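TetR-like transcriptional regulator (Rhodococcus, PDB 3F1B) probably acts as a DNA-binding transcription factor of the TetR family, recognising regulatory sequences near the genes it controls. Local coordinates at residues A[15-27]-A[39-51]. Numbering follows the deposited sequence.
With SO4 (sulfate ion), chain C.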
loop_
_atom_site.group_PDB
_atom_site.type_symbol
_atom_site.label_atom_id
_atom_site.label_comp_id
_atom_site.label_asym_id
_atom_site.label_seq_id
_atom_site.Cartn_x
_atom_site.Cartn_y
_atom_site.Cartn_z
ATOM N N ARG A 15 30.702 7.554 6.296
ATOM C CA ARG A 15 30.752 6.279 5.599
ATOM C C ARG A 15 29.332 5.690 5.614
ATOM O O ARG A 15 28.820 5.257 4.576
ATOM C CB ARG A 15 31.768 5.347 6.254
ATOM C CG ARG A 15 32.507 4.425 5.273
ATOM C CD ARG A 15 33.084 5.192 4.055
ATOM N NE ARG A 15 34.205 4.493 3.400
ATOM C CZ ARG A 15 35.503 4.798 3.532
ATOM N NH1 ARG A 15 35.898 5.805 4.303
ATOM N NH2 ARG A 15 36.419 4.084 2.884
ATOM N N GLU A 16 28.727 5.710 6.806
ATOM C CA GLU A 16 27.298 5.475 7.073
ATOM C C GLU A 16 26.356 6.025 6.003
ATOM O O GLU A 16 25.680 5.269 5.302
ATOM C CB GLU A 16 26.944 6.192 8.378
ATOM C CG GLU A 16 25.566 5.908 8.952
ATOM C CD GLU A 16 25.633 4.802 9.997
ATOM O OE1 GLU A 16 25.763 3.610 9.586
ATOM O OE2 GLU A 16 25.584 5.131 11.219
ATOM N N GLN A 17 26.326 7.351 5.899
ATOM C CA GLN A 17 25.423 8.033 4.998
ATOM C C GLN A 17 25.649 7.630 3.549
ATOM O O GLN A 17 24.682 7.568 2.776
ATOM C CB GLN A 17 25.447 9.552 5.205
ATOM C CG GLN A 17 25.137 10.418 3.977
ATOM C CD GLN A 17 26.402 11.053 3.372
ATOM O OE1 GLN A 17 26.558 12.270 3.392
ATOM N NE2 GLN A 17 27.321 10.224 2.867
ATOM N N GLN A 18 26.889 7.310 3.183
ATOM C CA GLN A 18 27.147 6.858 1.822
ATOM C C GLN A 18 26.576 5.470 1.552
ATOM O O GLN A 18 26.081 5.202 0.443
ATOM C CB GLN A 18 28.621 6.842 1.554
ATOM C CG GLN A 18 29.172 8.157 1.193
ATOM C CD GLN A 18 30.660 8.069 0.951
ATOM O OE1 GLN A 18 31.205 6.971 0.762
ATOM N NE2 GLN A 18 31.333 9.212 0.969
HETATM N N MSE A 19 26.632 4.598 2.560
HETATM C CA MSE A 19 26.139 3.224 2.438
HETATM C C MSE A 19 24.623 3.186 2.422
HETATM O O MSE A 19 24.039 2.377 1.743
HETATM C CB MSE A 19 26.616 2.376 3.614
HETATM C CG MSE A 19 27.991 1.808 3.438
HETATM SE SE MSE A 19 28.746 1.024 5.074
HETATM C CE MSE A 19 30.134 -0.025 4.210
ATOM N N LEU A 20 23.996 4.037 3.207
ATOM C CA LEU A 20 22.560 4.080 3.303
ATOM C C LEU A 20 21.916 4.727 2.063
ATOM O O LEU A 20 20.867 4.268 1.581
ATOM C CB LEU A 20 22.133 4.725 4.636
ATOM C CG LEU A 20 22.433 3.889 5.918
ATOM C CD1 LEU A 20 22.296 4.710 7.181
ATOM C CD2 LEU A 20 21.610 2.627 6.090
ATOM N N ASP A 21 22.574 5.743 1.506
ATOM C CA ASP A 21 22.108 6.361 0.260
ATOM C C ASP A 21 22.103 5.375 -0.893
ATOM O O ASP A 21 21.227 5.391 -1.763
ATOM C CB ASP A 21 23.028 7.520 -0.129
ATOM C CG ASP A 21 22.871 8.710 0.768
ATOM O OD1 ASP A 21 23.630 9.674 0.619
ATOM O OD2 ASP A 21 21.982 8.695 1.638
ATOM N N ALA A 22 23.124 4.538 -0.924
ATOM C CA ALA A 22 23.279 3.560 -1.991
ATOM C C ALA A 22 22.297 2.391 -1.827
ATOM O O ALA A 22 21.875 1.788 -2.808
ATOM C CB ALA A 22 24.698 3.042 -1.985
ATOM N N ALA A 23 21.973 2.065 -0.572
ATOM C CA ALA A 23 21.059 0.977 -0.243
ATOM C C ALA A 23 19.684 1.429 -0.637
ATOM O O ALA A 23 18.890 0.622 -1.137
ATOM C CB ALA A 23 21.086 0.683 1.238
ATOM N N VAL A 24 19.405 2.706 -0.396
ATOM C CA VAL A 24 18.111 3.254 -0.710
ATOM C C VAL A 24 17.857 3.099 -2.219
ATOM O O VAL A 24 16.841 2.498 -2.633
ATOM C CB VAL A 24 17.943 4.700 -0.185
ATOM C CG1 VAL A 24 16.690 5.334 -0.724
ATOM C CG2 VAL A 24 17.773 4.668 1.284
ATOM N N ASP A 25 18.784 3.616 -3.017
ATOM C CA ASP A 25 18.829 3.380 -4.469
ATOM C C ASP A 25 18.438 1.962 -4.835
ATOM O O ASP A 25 17.351 1.708 -5.383
ATOM C CB ASP A 25 20.248 3.622 -4.995
ATOM C CG ASP A 25 20.697 5.064 -4.844
ATOM O OD1 ASP A 25 21.755 5.409 -5.420
ATOM O OD2 ASP A 25 20.011 5.861 -4.150
ATOM N N VAL A 26 19.317 1.038 -4.486
ATOM C CA VAL A 26 19.142 -0.329 -4.889
ATOM C C VAL A 26 17.822 -0.906 -4.374
ATOM O O VAL A 26 17.151 -1.648 -5.098
ATOM C CB VAL A 26 20.362 -1.210 -4.497
ATOM C CG1 VAL A 26 20.317 -2.514 -5.269
ATOM C CG2 VAL A 26 21.677 -0.480 -4.775
ATOM N N PHE A 27 17.424 -0.578 -3.149
ATOM C CA PHE A 27 16.170 -1.123 -2.650
ATOM C C PHE A 27 14.958 -0.555 -3.411
ATOM O O PHE A 27 14.004 -1.285 -3.717
ATOM C CB PHE A 27 16.005 -0.865 -1.167
ATOM C CG PHE A 27 16.751 -1.806 -0.291
ATOM C CD1 PHE A 27 16.635 -3.188 -0.462
ATOM C CD2 PHE A 27 17.552 -1.298 0.769
ATOM C CE1 PHE A 27 17.344 -4.070 0.377
ATOM C CE2 PHE A 27 18.246 -2.135 1.613
ATOM C CZ PHE A 27 18.149 -3.551 1.417
ATOM N N ALA A 39 25.132 -5.549 -5.251
ATOM C CA ALA A 39 24.744 -4.359 -5.973
ATOM C C ALA A 39 24.844 -3.120 -5.081
ATOM O O ALA A 39 25.340 -2.078 -5.520
ATOM C CB ALA A 39 23.356 -4.535 -6.522
ATOM N N ILE A 40 24.412 -3.228 -3.826
ATOM C CA ILE A 40 24.589 -2.112 -2.879
ATOM C C ILE A 40 26.064 -1.716 -2.732
ATOM O O ILE A 40 26.377 -0.531 -2.840
ATOM C CB ILE A 40 23.978 -2.363 -1.479
ATOM C CG1 ILE A 40 22.449 -2.459 -1.548
ATOM C CG2 ILE A 40 24.368 -1.241 -0.538
ATOM C CD1 ILE A 40 21.818 -3.158 -0.322
ATOM N N ALA A 41 26.949 -2.700 -2.461
ATOM C CA ALA A 41 28.434 -2.463 -2.323
ATOM C C ALA A 41 29.038 -1.734 -3.521
ATOM O O ALA A 41 29.781 -0.771 -3.336
ATOM C CB ALA A 41 29.204 -3.754 -2.058
ATOM N N ALA A 42 28.716 -2.180 -4.739
ATOM C CA ALA A 42 29.114 -1.429 -5.958
ATOM C C ALA A 42 28.625 0.033 -5.968
ATOM O O ALA A 42 29.421 0.939 -6.264
ATOM C CB ALA A 42 28.668 -2.146 -7.223
ATOM N N LYS A 43 27.344 0.245 -5.632
ATOM C CA LYS A 43 26.718 1.593 -5.607
ATOM C C LYS A 43 27.376 2.564 -4.628
ATOM O O LYS A 43 27.584 3.745 -4.920
ATOM C CB LYS A 43 25.212 1.498 -5.300
ATOM C CG LYS A 43 24.341 1.261 -6.533
ATOM C CD LYS A 43 23.808 2.570 -7.180
ATOM C CE LYS A 43 23.537 2.369 -8.669
ATOM N NZ LYS A 43 22.508 3.313 -9.188
ATOM N N ALA A 44 27.686 2.055 -3.450
ATOM C CA ALA A 44 28.418 2.818 -2.451
ATOM C C ALA A 44 29.908 2.880 -2.801
ATOM O O ALA A 44 30.689 3.525 -2.105
ATOM C CB ALA A 44 28.204 2.189 -1.068
ATOM N N GLU A 45 30.283 2.197 -3.872
ATOM C CA GLU A 45 31.688 2.093 -4.289
ATOM C C GLU A 45 32.631 1.736 -3.125
ATOM O O GLU A 45 33.756 2.256 -3.002
ATOM C CB GLU A 45 32.150 3.370 -4.990
ATOM C CG GLU A 45 31.091 4.002 -5.879
ATOM C CD GLU A 45 31.662 5.037 -6.834
ATOM O OE1 GLU A 45 32.525 4.666 -7.654
ATOM O OE2 GLU A 45 31.230 6.217 -6.775
ATOM N N ILE A 46 32.144 0.841 -2.271
ATOM C CA ILE A 46 32.895 0.330 -1.153
ATOM C C ILE A 46 33.048 -1.174 -1.378
ATOM O O ILE A 46 32.416 -1.744 -2.277
ATOM C CB ILE A 46 32.190 0.729 0.175
ATOM C CG1 ILE A 46 33.213 1.273 1.155
ATOM C CG2 ILE A 46 31.306 -0.383 0.758
ATOM C CD1 ILE A 46 33.933 2.498 0.644
ATOM N N SER A 47 33.909 -1.819 -0.611
ATOM C CA SER A 47 34.096 -3.242 -0.785
ATOM C C SER A 47 32.905 -3.986 -0.129
ATOM O O SER A 47 32.251 -3.446 0.773
ATOM C CB SER A 47 35.429 -3.680 -0.177
ATOM O OG SER A 47 35.187 -4.622 0.832
ATOM N N LYS A 48 32.622 -5.201 -0.605
ATOM C CA LYS A 48 31.550 -6.031 -0.064
ATOM C C LYS A 48 31.886 -6.482 1.387
ATOM O O LYS A 48 31.046 -6.340 2.285
ATOM C CB LYS A 48 31.280 -7.213 -0.991
ATOM C CG LYS A 48 29.963 -7.909 -0.779
ATOM C CD LYS A 48 29.706 -8.925 -1.918
ATOM C CE LYS A 48 28.391 -9.747 -1.728
ATOM N NZ LYS A 48 28.468 -11.115 -2.397
ATOM N N PRO A 49 33.118 -6.995 1.621
ATOM C CA PRO A 49 33.559 -7.232 2.991
ATOM C C PRO A 49 33.336 -6.026 3.916
ATOM O O PRO A 49 32.937 -6.219 5.078
ATOM C CB PRO A 49 35.067 -7.526 2.844
ATOM C CG PRO A 49 35.253 -8.020 1.446
ATOM C CD PRO A 49 34.040 -7.589 0.628
HETATM N N MSE A 50 33.603 -4.817 3.412
HETATM C CA MSE A 50 33.371 -3.579 4.145
HETATM C C MSE A 50 31.939 -3.444 4.607
HETATM O O MSE A 50 31.689 -3.264 5.806
HETATM C CB MSE A 50 33.691 -2.388 3.271
HETATM C CG MSE A 50 35.023 -1.767 3.555
HETATM SE SE MSE A 50 34.844 -0.811 5.245
HETATM C CE MSE A 50 33.778 0.700 4.565
ATOM N N LEU A 51 31.007 -3.528 3.653
ATOM C CA LEU A 51 29.575 -3.469 3.940
ATOM C C LEU A 51 29.169 -4.409 5.108
ATOM O O LEU A 51 28.480 -4.001 6.046
ATOM C CB LEU A 51 28.791 -3.844 2.678
ATOM C CG LEU A 51 27.700 -2.955 2.110
ATOM C CD1 LEU A 51 26.713 -3.804 1.371
ATOM C CD2 LEU A 51 26.983 -2.123 3.121
HETATM S S SO4 C . 24.285 -10.918 -1.882
HETATM O O1 SO4 C . 24.879 -9.995 -2.842
HETATM O O2 SO4 C . 25.362 -11.270 -0.949
HETATM O O3 SO4 C . 23.154 -10.297 -1.184
HETATM O O4 SO4 C . 23.806 -12.118 -2.561
#
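An apolar helix-on-helix contact, in which Ile40 enters helix 12-30 as a knob among Ala22, Ala23, Val26 and Phe27, forms part of the apolar core of the N-terminal three-helix unit. Beside the backbone N (chi1 -66°), Ile40 CG1 lies 3.8 Å from Val26 CB, while CD1 reaches on to Phe27 CZ at 4.1 Å and CG2 packs against the Ala23 backbone. Leu61 of helix 58-77 also touches this isoleucine. Trimming Ile40 to an alanine would probably leave a gap beside Val26 and cost the Phe27 ring its contact with CD1. Next door two small residues let the backbones come near, Ala22 CB meeting Ala44 CB at 3.7 Å; the axes of 15-27 and 39-43 lie at 128°. Helices 37-43 and 48-54 form the predicted helix-turn-helix, which helix 12-30 backs, as in other TetR regulators. Its turn is built from a Schellman motif at Glu45 followed by Ser47 as N-cap, whose OG accepts from Met50 N at 3.0 Å. Met19, a selenomethionine, reaches the turn and the start of helix 48-54: its extended chain runs antiparallel alongside that of Leu51, bringing CE to 3.5 Å from Leu51 CA and 3.7 Å from Ile46 CG2. Farther along, Ile46 CD1 abuts the edge of the Arg15 guanidinium, 3.4 Å from NE. At the opposite end, Lys43 lays its CG against Val26 CG2 (3.6 Å), its ammonium near Asp25 but beyond salt-bridge range.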